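Local coordinates for xylulose kinase (Escherichia coli, PDB 2ITM), which catalyses the ATP-dependent phosphorylation of D-xylulose to D-xylulose 5-phosphate, acting as a homodimeric sugar kinase of the FGGY family, at residues 264-269 against 283-288; 180-185 against 276-281; 257-262 against 378-383; 239-244 against 248-253. All blocks are in the same frame, centred on the assembly; numbering follows the deposited sequence.

Contact 1: residues 264-269 against 283-288; sequences EGFLSK and QRWHLM. With XUL (D-xylulose), chain C.
In the C-terminal domain of this FGGY kinase, Phe266 and Leu267, on the loop that leaves strand 257-262, pack against Trp285 and Leu287 of strand 285-291 of the mixed beta-sheet. The indole of Trp285 is the main platform. Phe266 CB sits over one face of its five-membered ring, 3.8 Å from the ring centroid and 8° off the normal, which defines a CH-pi contact. Phe266 CG lies anti to the backbone N, which carries the phenyl ring across the indole; the two rings meet obliquely, with planes at 41°, and Phe266 CD1 comes within 3.9 Å of Trp285 CD1. Gly265 also touches the tryptophan, its CA lying 3.7 Å from Trp285 CE3 and its O 3.5 Å from Trp285 CB. The indole NE1 is satisfied by Val179 O, while Arg182 makes a cation-pi contact with the ring. The same strand reaches the substrate: Met288, bent at chi2 and chi3, brings CE to 3.4 Å from O2 of the bound D-xylulose. Two residues along the loop from Gly265, the apolar packing ends where Leu287 CD1 touches Leu267 CB at 4.1 Å.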
loop_
_atom_site.group_PDB
_atom_site.type_symbol
_atom_site.label_atom_id
_atom_site.label_comp_id
_atom_site.label_asym_id
_atom_site.label_seq_id
_atom_site.Cartn_x
_atom_site.Cartn_y
_atom_site.Cartn_z
ATOM N N GLU A 264 -33.313 9.509 23.200
ATOM C CA GLU A 264 -34.312 10.169 24.011
ATOM C C GLU A 264 -35.059 11.248 23.242
ATOM O O GLU A 264 -34.609 12.379 23.121
ATOM C CB GLU A 264 -33.687 10.739 25.277
ATOM C CG GLU A 264 -34.678 11.060 26.376
ATOM C CD GLU A 264 -35.403 9.839 26.903
ATOM O OE1 GLU A 264 -34.752 8.975 27.505
ATOM O OE2 GLU A 264 -36.624 9.748 26.722
ATOM N N GLY A 265 -36.213 10.863 22.724
ATOM C CA GLY A 265 -36.895 11.633 21.722
ATOM C C GLY A 265 -36.058 11.935 20.506
ATOM O O GLY A 265 -35.088 11.258 20.213
ATOM N N PHE A 266 -36.437 12.984 19.796
ATOM C CA PHE A 266 -35.792 13.313 18.547
ATOM C C PHE A 266 -34.524 14.136 18.715
ATOM O O PHE A 266 -34.527 15.184 19.344
ATOM C CB PHE A 266 -36.763 14.007 17.617
ATOM C CG PHE A 266 -36.146 14.474 16.352
ATOM C CD1 PHE A 266 -35.443 13.607 15.566
ATOM C CD2 PHE A 266 -36.276 15.773 15.955
ATOM C CE1 PHE A 266 -34.878 14.034 14.411
ATOM C CE2 PHE A 266 -35.717 16.199 14.797
ATOM C CZ PHE A 266 -35.015 15.335 14.023
ATOM N N LEU A 267 -33.439 13.640 18.140
ATOM C CA LEU A 267 -32.149 14.303 18.195
ATOM C C LEU A 267 -31.663 14.718 16.808
ATOM O O LEU A 267 -31.605 13.900 15.910
ATOM C CB LEU A 267 -31.120 13.394 18.853
ATOM C CG LEU A 267 -31.203 13.252 20.365
ATOM C CD1 LEU A 267 -30.169 12.301 20.859
ATOM C CD2 LEU A 267 -31.024 14.602 21.012
ATOM N N SER A 268 -31.308 15.983 16.678
ATOM C CA SER A 268 -30.770 16.524 15.436
ATOM C C SER A 268 -29.358 17.080 15.622
ATOM O O SER A 268 -29.161 18.108 16.259
ATOM C CB SER A 268 -31.684 17.621 14.914
ATOM O OG SER A 268 -31.518 17.815 13.528
ATOM N N LYS A 269 -28.372 16.388 15.074
ATOM C CA LYS A 269 -27.067 16.978 14.835
ATOM C C LYS A 269 -26.586 16.592 13.444
ATOM O O LYS A 269 -25.773 15.691 13.289
ATOM C CB LYS A 269 -26.056 16.510 15.891
ATOM C CG LYS A 269 -24.935 17.499 16.170
ATOM C CD LYS A 269 -24.506 17.488 17.635
ATOM C CE LYS A 269 -23.530 16.354 17.925
ATOM N NZ LYS A 269 -22.105 16.742 17.843
ATOM N N GLN A 283 -43.764 6.657 19.355
ATOM C CA GLN A 283 -43.014 7.556 20.206
ATOM C C GLN A 283 -41.562 7.112 20.414
ATOM O O GLN A 283 -40.996 7.307 21.473
ATOM C CB GLN A 283 -43.719 7.758 21.536
ATOM C CG GLN A 283 -44.975 8.586 21.458
ATOM C CD GLN A 283 -44.722 10.011 21.029
ATOM O OE1 GLN A 283 -44.242 10.815 21.811
ATOM N NE2 GLN A 283 -45.052 10.325 19.793
ATOM N N ARG A 284 -40.979 6.512 19.387
ATOM C CA ARG A 284 -39.585 6.145 19.422
ATOM C C ARG A 284 -38.819 6.698 18.239
ATOM O O ARG A 284 -39.330 6.755 17.133
ATOM C CB ARG A 284 -39.428 4.634 19.471
ATOM C CG ARG A 284 -39.687 4.005 20.809
ATOM C CD ARG A 284 -38.861 4.566 21.929
ATOM N NE ARG A 284 -39.718 5.245 22.878
ATOM C CZ ARG A 284 -40.228 4.681 23.944
ATOM N NH1 ARG A 284 -39.947 3.433 24.218
ATOM N NH2 ARG A 284 -41.015 5.369 24.739
ATOM N N TRP A 285 -37.572 7.069 18.498
ATOM C CA TRP A 285 -36.689 7.698 17.532
ATOM C C TRP A 285 -35.296 7.083 17.677
ATOM O O TRP A 285 -34.976 6.518 18.701
ATOM C CB TRP A 285 -36.588 9.189 17.831
ATOM C CG TRP A 285 -37.680 10.018 17.313
ATOM C CD1 TRP A 285 -37.768 10.551 16.086
ATOM C CD2 TRP A 285 -38.836 10.443 18.019
ATOM N NE1 TRP A 285 -38.918 11.285 15.964
ATOM C CE2 TRP A 285 -39.595 11.228 17.148
ATOM C CE3 TRP A 285 -39.314 10.234 19.309
ATOM C CZ2 TRP A 285 -40.790 11.800 17.519
ATOM C CZ3 TRP A 285 -40.494 10.801 19.674
ATOM C CH2 TRP A 285 -41.223 11.578 18.787
ATOM N N HIS A 286 -34.464 7.223 16.656
ATOM C CA HIS A 286 -33.132 6.637 16.662
ATOM C C HIS A 286 -32.095 7.369 15.831
ATOM O O HIS A 286 -32.416 8.089 14.895
ATOM C CB HIS A 286 -33.160 5.158 16.283
ATOM C CG HIS A 286 -33.156 4.899 14.810
ATOM N ND1 HIS A 286 -34.305 4.673 14.093
ATOM C CD2 HIS A 286 -32.140 4.812 13.923
ATOM C CE1 HIS A 286 -33.998 4.464 12.828
ATOM N NE2 HIS A 286 -32.690 4.545 12.700
ATOM N N LEU A 287 -30.841 7.168 16.195
ATOM C CA LEU A 287 -29.723 7.595 15.389
ATOM C C LEU A 287 -29.129 6.373 14.728
ATOM O O LEU A 287 -29.247 5.271 15.229
ATOM C CB LEU A 287 -28.667 8.278 16.252
ATOM C CG LEU A 287 -28.715 9.789 16.397
ATOM C CD1 LEU A 287 -30.107 10.283 16.418
ATOM C CD2 LEU A 287 -27.997 10.219 17.632
ATOM N N MET A 288 -28.490 6.579 13.595
ATOM C CA MET A 288 -27.728 5.516 12.975
ATOM C C MET A 288 -26.547 6.016 12.159
ATOM O O MET A 288 -26.541 7.137 11.673
ATOM C CB MET A 288 -28.634 4.564 12.184
ATOM C CG MET A 288 -28.726 4.822 10.709
ATOM S SD MET A 288 -27.242 4.343 9.827
ATOM C CE MET A 288 -27.914 3.319 8.551
HETATM C C1 XUL C . -29.298 4.086 5.011
HETATM C C2 XUL C . -29.028 2.634 5.368
HETATM C C3 XUL C . -30.082 1.626 5.075
HETATM C C4 XUL C . -29.504 0.742 4.002
HETATM C C5 XUL C . -30.554 -0.081 3.284
HETATM O O1 XUL C . -30.017 4.731 6.030
HETATM O O2 XUL C . -27.695 2.176 5.402
HETATM O O3 XUL C . -31.146 2.331 4.505
HETATM O O4 XUL C . -28.896 1.628 3.104
HETATM O O5 XUL C . -31.809 0.249 3.789
#

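Contact 2: residues 180-185 against 276-281; sequences AKRDWS and SFCHAL
Arg182 reaches across to residues 278-281 with its guanidinium group turned so that one face receives the thiol of Cys278 while its NH2 end meets backbone carbonyls. Cys278 SG lies 3.8 Å above the guanidinium plane, displaced toward the rim, and its closest atom there is Arg182 NH1, also at 3.8 Å. With its SG anti to the carbonyl carbon, Cys278 presents sulfur and CB together to the group, CB being 4.0 Å from Arg182 NH1. At the edge, near the guanidinium plane, is His279 O, which Arg182 NH2 meets in a weak hydrogen bond of 3.4 Å with an N-H...O angle of 130°. Leu281 O is nearer to Arg182 NH2, at 3.0 Å, but it approaches obliquely and the angle is too poor for a hydrogen bond. Arg182 belongs to a G1 beta bulge, in which it and Asp183 both face Asp178 in the small antiparallel hairpin 177-184; the opposing residues leave the end of strand 275-278, an edge strand, within this chain, of the C-terminal sheet. The contact thus joins the N-terminal and C-terminal family regions. A chain straight at chi2 and then bent at chi3 (82°) delivers the guanidinium to this junction. There its charge is paired mainly with Glu204 OE1 in a salt bridge from NH2, and NH1 is hydrogen-bonded to Arg284 O.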
loop_
_atom_site.group_PDB
_atom_site.type_symbol
_atom_site.label_atom_id
_atom_site.label_comp_id
_atom_site.label_asym_id
_atom_site.label_seq_id
_atom_site.Cartn_x
_atom_site.Cartn_y
_atom_site.Cartn_z
ATOM N N ALA A 180 -39.575 15.013 13.727
ATOM C CA ALA A 180 -40.128 15.433 15.013
ATOM C C ALA A 180 -41.616 15.174 15.121
ATOM O O ALA A 180 -42.090 14.732 16.128
ATOM C CB ALA A 180 -39.833 16.895 15.263
ATOM N N LYS A 181 -42.343 15.463 14.054
ATOM C CA LYS A 181 -43.812 15.496 14.102
ATOM C C LYS A 181 -44.449 14.202 13.626
ATOM O O LYS A 181 -45.651 14.034 13.710
ATOM C CB LYS A 181 -44.357 16.687 13.316
ATOM C CG LYS A 181 -43.912 18.035 13.843
ATOM C CD LYS A 181 -44.894 19.124 13.471
ATOM C CE LYS A 181 -44.285 20.508 13.617
ATOM N NZ LYS A 181 -44.875 21.464 12.670
ATOM N N ARG A 182 -43.627 13.284 13.139
ATOM C CA ARG A 182 -44.110 12.005 12.638
ATOM C C ARG A 182 -45.190 12.195 11.580
ATOM O O ARG A 182 -46.179 11.484 11.548
ATOM C CB ARG A 182 -44.583 11.119 13.764
ATOM C CG ARG A 182 -43.589 11.014 14.921
ATOM C CD ARG A 182 -43.997 10.112 16.058
ATOM N NE ARG A 182 -43.710 8.711 15.799
ATOM C CZ ARG A 182 -42.528 8.142 15.928
ATOM N NH1 ARG A 182 -41.462 8.843 16.312
ATOM N NH2 ARG A 182 -42.388 6.862 15.654
ATOM N N ASP A 183 -44.972 13.169 10.709
ATOM C CA ASP A 183 -45.921 13.509 9.658
ATOM C C ASP A 183 -45.178 14.168 8.494
ATOM O O ASP A 183 -44.115 14.728 8.678
ATOM C CB ASP A 183 -47.012 14.430 10.216
ATOM C CG ASP A 183 -48.082 14.762 9.205
ATOM O OD1 ASP A 183 -48.324 13.958 8.291
ATOM O OD2 ASP A 183 -48.731 15.813 9.249
ATOM N N TRP A 184 -45.752 14.087 7.302
ATOM C CA TRP A 184 -45.153 14.692 6.131
ATOM C C TRP A 184 -44.894 16.186 6.327
ATOM O O TRP A 184 -45.587 16.845 7.086
ATOM C CB TRP A 184 -45.997 14.449 4.876
ATOM C CG TRP A 184 -46.336 13.004 4.557
ATOM C CD1 TRP A 184 -47.556 12.438 4.615
ATOM C CD2 TRP A 184 -45.449 11.978 4.096
ATOM N NE1 TRP A 184 -47.499 11.122 4.243
ATOM C CE2 TRP A 184 -46.212 10.813 3.917
ATOM C CE3 TRP A 184 -44.085 11.925 3.816
ATOM C CZ2 TRP A 184 -45.662 9.626 3.484
ATOM C CZ3 TRP A 184 -43.548 10.740 3.384
ATOM C CH2 TRP A 184 -44.329 9.610 3.222
ATOM N N SER A 185 -43.872 16.686 5.643
ATOM C CA SER A 185 -43.513 18.094 5.650
ATOM C C SER A 185 -43.900 18.781 4.354
ATOM O O SER A 185 -43.315 18.529 3.311
ATOM C CB SER A 185 -42.017 18.258 5.876
ATOM O OG SER A 185 -41.551 19.518 5.432
ATOM N N SER A 276 -30.649 10.618 11.684
ATOM C CA SER A 276 -31.705 10.631 12.665
ATOM C C SER A 276 -33.050 10.369 12.006
ATOM O O SER A 276 -33.471 11.095 11.119
ATOM C CB SER A 276 -31.711 11.955 13.427
ATOM O OG SER A 276 -32.745 12.005 14.378
ATOM N N PHE A 277 -33.697 9.307 12.434
ATOM C CA PHE A 277 -34.987 8.905 11.911
ATOM C C PHE A 277 -35.977 8.559 12.999
ATOM O O PHE A 277 -35.609 8.377 14.153
ATOM C CB PHE A 277 -34.833 7.702 10.989
ATOM C CG PHE A 277 -33.925 7.917 9.838
ATOM C CD1 PHE A 277 -32.861 7.078 9.618
ATOM C CD2 PHE A 277 -34.148 8.944 8.953
ATOM C CE1 PHE A 277 -32.032 7.267 8.561
ATOM C CE2 PHE A 277 -33.325 9.131 7.883
ATOM C CZ PHE A 277 -32.269 8.291 7.680
ATOM N N CYS A 278 -37.238 8.429 12.619
ATOM C CA CYS A 278 -38.209 7.769 13.459
ATOM C C CYS A 278 -37.871 6.289 13.607
ATOM O O CYS A 278 -37.329 5.686 12.704
ATOM C CB CYS A 278 -39.630 7.969 12.920
ATOM S SG CYS A 278 -40.205 9.665 12.791
ATOM N N HIS A 279 -38.176 5.729 14.764
ATOM C CA HIS A 279 -38.127 4.288 14.975
ATOM C C HIS A 279 -39.443 3.636 14.552
ATOM O O HIS A 279 -40.452 4.297 14.444
ATOM C CB HIS A 279 -37.813 3.985 16.444
ATOM C CG HIS A 279 -37.260 2.618 16.695
ATOM N ND1 HIS A 279 -37.107 1.677 15.703
ATOM C CD2 HIS A 279 -36.813 2.038 17.828
ATOM C CE1 HIS A 279 -36.596 0.577 16.216
ATOM N NE2 HIS A 279 -36.411 0.770 17.506
ATOM N N ALA A 280 -39.414 2.330 14.330
ATOM C CA ALA A 280 -40.583 1.594 13.879
ATOM C C ALA A 280 -41.577 1.302 15.005
ATOM O O ALA A 280 -42.453 0.468 14.874
ATOM C CB ALA A 280 -40.174 0.314 13.184
ATOM N N LEU A 281 -41.380 1.986 16.124
ATOM C CA LEU A 281 -42.350 1.922 17.201
ATOM C C LEU A 281 -42.863 3.296 17.570
ATOM O O LEU A 281 -42.235 4.298 17.289
ATOM C CB LEU A 281 -41.751 1.222 18.419
ATOM C CG LEU A 281 -41.354 -0.239 18.266
ATOM C CD1 LEU A 281 -40.324 -0.632 19.275
ATOM C CD2 LEU A 281 -42.564 -1.158 18.313
#

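Contact 3: residues 257-262 against 378-383; sequences GVYFAV and DVVHAC
Tyr259 holds its CG anti to the backbone N (chi1 -172°), projecting the ring from strand 257-262 toward helix 358-381, while His381 turns its CG anti to its carbonyl carbon (chi1 -63°), carrying NE2 of the imidazole back toward the strand. The two side chains cross at about a right angle, and their rings are oblique, with planes at 66° and centroids 5.4 Å apart. Each polar atom lies at the edge of the other ring, near its plane: Tyr259 OH and His381 NE2 are hydrogen-bonded at a modelled separation of 2.4 Å, a value so short that the exact length is doubtful. Next to it, Val380 packs against the same tyrosine ring at its edge. Its CG1 reaches 3.5 Å from Tyr259 CE2, and Val380 CB lies in the ring plane, 3.8 Å from Tyr259 CD2. The contact lays the end of helix 358-381 against the mixed sheet of the C-terminal domain, in the helix-on-sheet packing of the actin-like ATPase fold, with the Tyr259 side chain about 11 Å from the bound D-xylulose. Tyr259 also touches Ala249 and Leu251 of the neighbouring strand. Chemically, the phenol-imidazole pair gives the hydroxyl of a buried tyrosine a polar partner on the helix, so that one polar link ties sheet to helix right beside the apolar packing of the valine.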
loop_
_atom_site.group_PDB
_atom_site.type_symbol
_atom_site.label_atom_id
_atom_site.label_comp_id
_atom_site.label_asym_id
_atom_site.label_seq_id
_atom_site.Cartn_x
_atom_site.Cartn_y
_atom_site.Cartn_z
ATOM N N GLY A 257 -22.233 -3.182 8.184
ATOM C CA GLY A 257 -21.910 -2.635 9.478
ATOM C C GLY A 257 -22.808 -1.473 9.830
ATOM O O GLY A 257 -22.987 -0.574 9.027
ATOM N N VAL A 258 -23.365 -1.501 11.031
ATOM C CA VAL A 258 -24.224 -0.429 11.509
ATOM C C VAL A 258 -24.029 -0.191 12.993
ATOM O O VAL A 258 -23.837 -1.119 13.752
ATOM C CB VAL A 258 -25.728 -0.756 11.323
ATOM C CG1 VAL A 258 -26.535 0.502 11.332
ATOM C CG2 VAL A 258 -25.970 -1.533 10.080
ATOM N N TYR A 259 -24.116 1.058 13.404
ATOM C CA TYR A 259 -24.383 1.372 14.796
ATOM C C TYR A 259 -25.748 2.009 14.928
ATOM O O TYR A 259 -26.022 3.029 14.323
ATOM C CB TYR A 259 -23.296 2.287 15.362
ATOM C CG TYR A 259 -23.348 2.532 16.857
ATOM C CD1 TYR A 259 -23.321 1.492 17.756
ATOM C CD2 TYR A 259 -23.394 3.821 17.365
ATOM C CE1 TYR A 259 -23.361 1.721 19.106
ATOM C CE2 TYR A 259 -23.433 4.058 18.718
ATOM C CZ TYR A 259 -23.415 3.000 19.583
ATOM O OH TYR A 259 -23.449 3.225 20.925
ATOM N N PHE A 260 -26.600 1.383 15.723
ATOM C CA PHE A 260 -27.988 1.785 15.860
ATOM C C PHE A 260 -28.272 2.047 17.330
ATOM O O PHE A 260 -28.048 1.187 18.165
ATOM C CB PHE A 260 -28.890 0.664 15.338
ATOM C CG PHE A 260 -30.332 1.027 15.244
ATOM C CD1 PHE A 260 -30.942 1.170 14.022
ATOM C CD2 PHE A 260 -31.089 1.186 16.371
ATOM C CE1 PHE A 260 -32.268 1.493 13.931
ATOM C CE2 PHE A 260 -32.423 1.505 16.286
ATOM C CZ PHE A 260 -33.006 1.662 15.066
ATOM N N ALA A 261 -28.717 3.251 17.633
ATOM C CA ALA A 261 -29.005 3.624 18.997
ATOM C C ALA A 261 -30.328 4.353 19.108
ATOM O O ALA A 261 -30.551 5.347 18.438
ATOM C CB ALA A 261 -27.898 4.457 19.555
ATOM N N VAL A 262 -31.197 3.849 19.966
ATOM C CA VAL A 262 -32.447 4.508 20.279
ATOM C C VAL A 262 -32.229 5.718 21.164
ATOM O O VAL A 262 -31.562 5.634 22.171
ATOM C CB VAL A 262 -33.401 3.566 20.995
ATOM C CG1 VAL A 262 -34.647 4.282 21.375
ATOM C CG2 VAL A 262 -33.712 2.380 20.139
ATOM N N ASP A 378 -18.317 7.046 19.267
ATOM C CA ASP A 378 -18.151 8.327 19.938
ATOM C C ASP A 378 -18.921 9.456 19.249
ATOM O O ASP A 378 -19.567 10.249 19.888
ATOM C CB ASP A 378 -16.670 8.689 20.014
ATOM C CG ASP A 378 -15.914 7.887 21.059
ATOM O OD1 ASP A 378 -16.549 7.229 21.886
ATOM O OD2 ASP A 378 -14.679 7.863 21.116
ATOM N N VAL A 379 -18.831 9.512 17.929
ATOM C CA VAL A 379 -19.532 10.512 17.144
ATOM C C VAL A 379 -21.066 10.470 17.378
ATOM O O VAL A 379 -21.687 11.482 17.642
ATOM C CB VAL A 379 -19.217 10.358 15.644
ATOM C CG1 VAL A 379 -20.058 11.296 14.815
ATOM C CG2 VAL A 379 -17.762 10.567 15.382
ATOM N N VAL A 380 -21.644 9.281 17.295
ATOM C CA VAL A 380 -23.045 9.075 17.611
ATOM C C VAL A 380 -23.385 9.498 19.036
ATOM O O VAL A 380 -24.387 10.147 19.275
ATOM C CB VAL A 380 -23.453 7.630 17.335
ATOM C CG1 VAL A 380 -24.742 7.276 18.011
ATOM C CG2 VAL A 380 -23.559 7.404 15.845
ATOM N N HIS A 381 -22.528 9.135 19.977
ATOM C CA HIS A 381 -22.756 9.453 21.369
ATOM C C HIS A 381 -22.751 10.959 21.586
ATOM O O HIS A 381 -23.554 11.481 22.332
ATOM C CB HIS A 381 -21.753 8.732 22.255
ATOM C CG HIS A 381 -21.872 7.240 22.199
ATOM N ND1 HIS A 381 -20.889 6.394 22.654
ATOM C CD2 HIS A 381 -22.861 6.446 21.733
ATOM C CE1 HIS A 381 -21.270 5.144 22.478
ATOM N NE2 HIS A 381 -22.463 5.148 21.921
ATOM N N ALA A 382 -21.866 11.647 20.887
ATOM C CA ALA A 382 -21.739 13.083 21.001
ATOM C C ALA A 382 -23.024 13.801 20.602
ATOM O O ALA A 382 -23.201 14.978 20.888
ATOM C CB ALA A 382 -20.580 13.559 20.166
ATOM N N CYS A 383 -23.906 13.073 19.927
ATOM C CA CYS A 383 -25.148 13.635 19.433
ATOM C C CYS A 383 -26.147 13.708 20.577
ATOM O O CYS A 383 -27.111 14.449 20.519
ATOM C CB CYS A 383 -25.705 12.806 18.269
ATOM S SG CYS A 383 -24.777 12.895 16.730
#

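Contact 4: residues 239-244 against 248-253; sequences VGVGMV and QAMLSL
This is a buried contact between the end of helix 233-241 and the strand that follows it: the helix ends in a Schellman motif at Gly242, and the chain doubles back into strand 249-253 of the C-terminal mixed sheet, the direction from CA 241 to CA 244 lying 153° from that of CA 248 to CA 250. Gly242, at phi 96°, is the residue that leaves the helix. Gln248 closes the turn. Its side chain, extended beyond CG, lets its amide meet the backbone twice: Val244 N donates to Gln248 OE1 over 2.9 Å, from well above the carbonyl plane (66° out of it), and Gln248 NE2 makes a weak bond to Gly242 O at 3.1 Å. Gln248 OE1 also accepts from Asp245 N, so two successive backbone N-H groups of the turn share one oxygen. Beside these bonds Met243, bent at chi2 and chi3, crosses Gln248, with Met243 CG 3.7 Å from Gln248 CB, and runs its sulfur along the strand, where Met243 SD lies 3.3 Å from Ala249 C and 3.5 Å from Met250 CB. Val241 and Met250 reach toward each other tip to tip, with Met250 CE 3.9 Å from Val241 CG2.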
loop_
_atom_site.group_PDB
_atom_site.type_symbol
_atom_site.label_atom_id
_atom_site.label_comp_id
_atom_site.label_asym_id
_atom_site.label_seq_id
_atom_site.Cartn_x
_atom_site.Cartn_y
_atom_site.Cartn_z
ATOM N N VAL A 239 -35.684 -3.827 16.132
ATOM C CA VAL A 239 -36.812 -4.326 16.880
ATOM C C VAL A 239 -36.663 -5.830 17.152
ATOM O O VAL A 239 -37.021 -6.310 18.226
ATOM C CB VAL A 239 -38.143 -4.024 16.130
ATOM C CG1 VAL A 239 -39.261 -4.873 16.668
ATOM C CG2 VAL A 239 -38.514 -2.528 16.266
ATOM N N GLY A 240 -36.174 -6.567 16.170
ATOM C CA GLY A 240 -35.931 -7.983 16.324
ATOM C C GLY A 240 -34.892 -8.290 17.379
ATOM O O GLY A 240 -34.887 -9.342 17.940
ATOM N N VAL A 241 -34.016 -7.333 17.636
ATOM C CA VAL A 241 -32.871 -7.541 18.504
ATOM C C VAL A 241 -33.213 -7.033 19.888
ATOM O O VAL A 241 -32.519 -7.309 20.846
ATOM C CB VAL A 241 -31.626 -6.850 17.909
ATOM C CG1 VAL A 241 -30.642 -6.444 18.952
ATOM C CG2 VAL A 241 -30.983 -7.732 16.876
ATOM N N GLY A 242 -34.328 -6.335 20.005
ATOM C CA GLY A 242 -34.891 -5.935 21.260
ATOM C C GLY A 242 -34.480 -4.535 21.599
ATOM O O GLY A 242 -34.581 -4.065 22.716
ATOM N N MET A 243 -34.009 -3.839 20.581
ATOM C CA MET A 243 -33.585 -2.476 20.739
ATOM C C MET A 243 -34.740 -1.513 20.588
ATOM O O MET A 243 -35.271 -1.334 19.514
ATOM C CB MET A 243 -32.449 -2.155 19.769
ATOM C CG MET A 243 -31.269 -1.455 20.398
ATOM S SD MET A 243 -29.894 -2.477 20.887
ATOM C CE MET A 243 -30.693 -3.688 21.870
ATOM N N VAL A 244 -35.128 -0.897 21.690
ATOM C CA VAL A 244 -36.517 -0.583 21.929
ATOM C C VAL A 244 -36.726 0.691 22.751
ATOM O O VAL A 244 -37.692 1.401 22.547
ATOM C CB VAL A 244 -37.236 -1.778 22.548
ATOM C CG1 VAL A 244 -38.087 -1.365 23.711
ATOM C CG2 VAL A 244 -38.018 -2.538 21.507
ATOM N N GLN A 248 -30.736 2.431 24.356
ATOM C CA GLN A 248 -30.352 1.127 23.849
ATOM C C GLN A 248 -29.597 1.257 22.538
ATOM O O GLN A 248 -29.973 2.029 21.679
ATOM C CB GLN A 248 -31.560 0.210 23.686
ATOM C CG GLN A 248 -32.224 -0.185 24.987
ATOM C CD GLN A 248 -33.368 -1.138 24.775
ATOM O OE1 GLN A 248 -34.485 -0.743 24.537
ATOM N NE2 GLN A 248 -33.088 -2.413 24.900
ATOM N N ALA A 249 -28.518 0.503 22.412
ATOM C CA ALA A 249 -27.639 0.612 21.267
ATOM C C ALA A 249 -27.089 -0.737 20.863
ATOM O O ALA A 249 -26.772 -1.566 21.708
ATOM C CB ALA A 249 -26.517 1.564 21.552
ATOM N N MET A 250 -26.975 -0.933 19.557
ATOM C CA MET A 250 -26.377 -2.126 18.999
ATOM C C MET A 250 -25.319 -1.805 17.960
ATOM O O MET A 250 -25.448 -0.854 17.212
ATOM C CB MET A 250 -27.444 -3.048 18.417
ATOM C CG MET A 250 -28.099 -2.532 17.158
ATOM S SD MET A 250 -29.578 -3.407 16.633
ATOM C CE MET A 250 -28.856 -4.723 15.718
ATOM N N LEU A 251 -24.274 -2.613 17.932
ATOM C CA LEU A 251 -23.259 -2.550 16.900
ATOM C C LEU A 251 -23.216 -3.851 16.130
ATOM O O LEU A 251 -22.917 -4.891 16.687
ATOM C CB LEU A 251 -21.886 -2.259 17.503
ATOM C CG LEU A 251 -20.658 -2.312 16.602
ATOM C CD1 LEU A 251 -20.680 -1.216 15.572
ATOM C CD2 LEU A 251 -19.403 -2.225 17.418
ATOM N N SER A 252 -23.530 -3.785 14.846
ATOM C CA SER A 252 -23.529 -4.983 14.036
ATOM C C SER A 252 -22.254 -5.117 13.241
ATOM O O SER A 252 -22.024 -4.388 12.292
ATOM C CB SER A 252 -24.746 -5.063 13.134
ATOM O OG SER A 252 -24.779 -6.287 12.431
ATOM N N LEU A 253 -21.433 -6.069 13.648
ATOM C CA LEU A 253 -20.235 -6.405 12.920
ATOM C C LEU A 253 -20.524 -7.503 11.906
ATOM O O LEU A 253 -19.820 -8.492 11.831
ATOM C CB LEU A 253 -19.130 -6.819 13.889
ATOM C CG LEU A 253 -19.086 -6.093 15.235
ATOM C CD1 LEU A 253 -18.393 -6.919 16.256
ATOM C CD2 LEU A 253 -18.414 -4.771 15.117
#

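In the fold
Contacts 2, 1, 3 and 4 draw in turn on strands 275-278, 285-291, 257-262 and 249-253, neighbours in the C-terminal mixed sheet; contact 2 joins an edge strand to the 177-184 hairpin. Contacts 1 and 2 have centres about 9 Å apart, and contacts 3 and 4, like 1 and 3, about 11 Å, whereas contacts 2 and 4 are about 19 Å apart. Along the chain contact 4 is nested within the loop closed by contact 2 and closes before contacts 1 and 3 open; contact 1 is nested within contact 3, and contact 2 crosses both. Backbone bonding of Leu287 with Ala261 links contacts 1 and 3. The sheet thus connects the xylulose-facing strand to both the helix packing and the junction between the N- and C-terminal family regions.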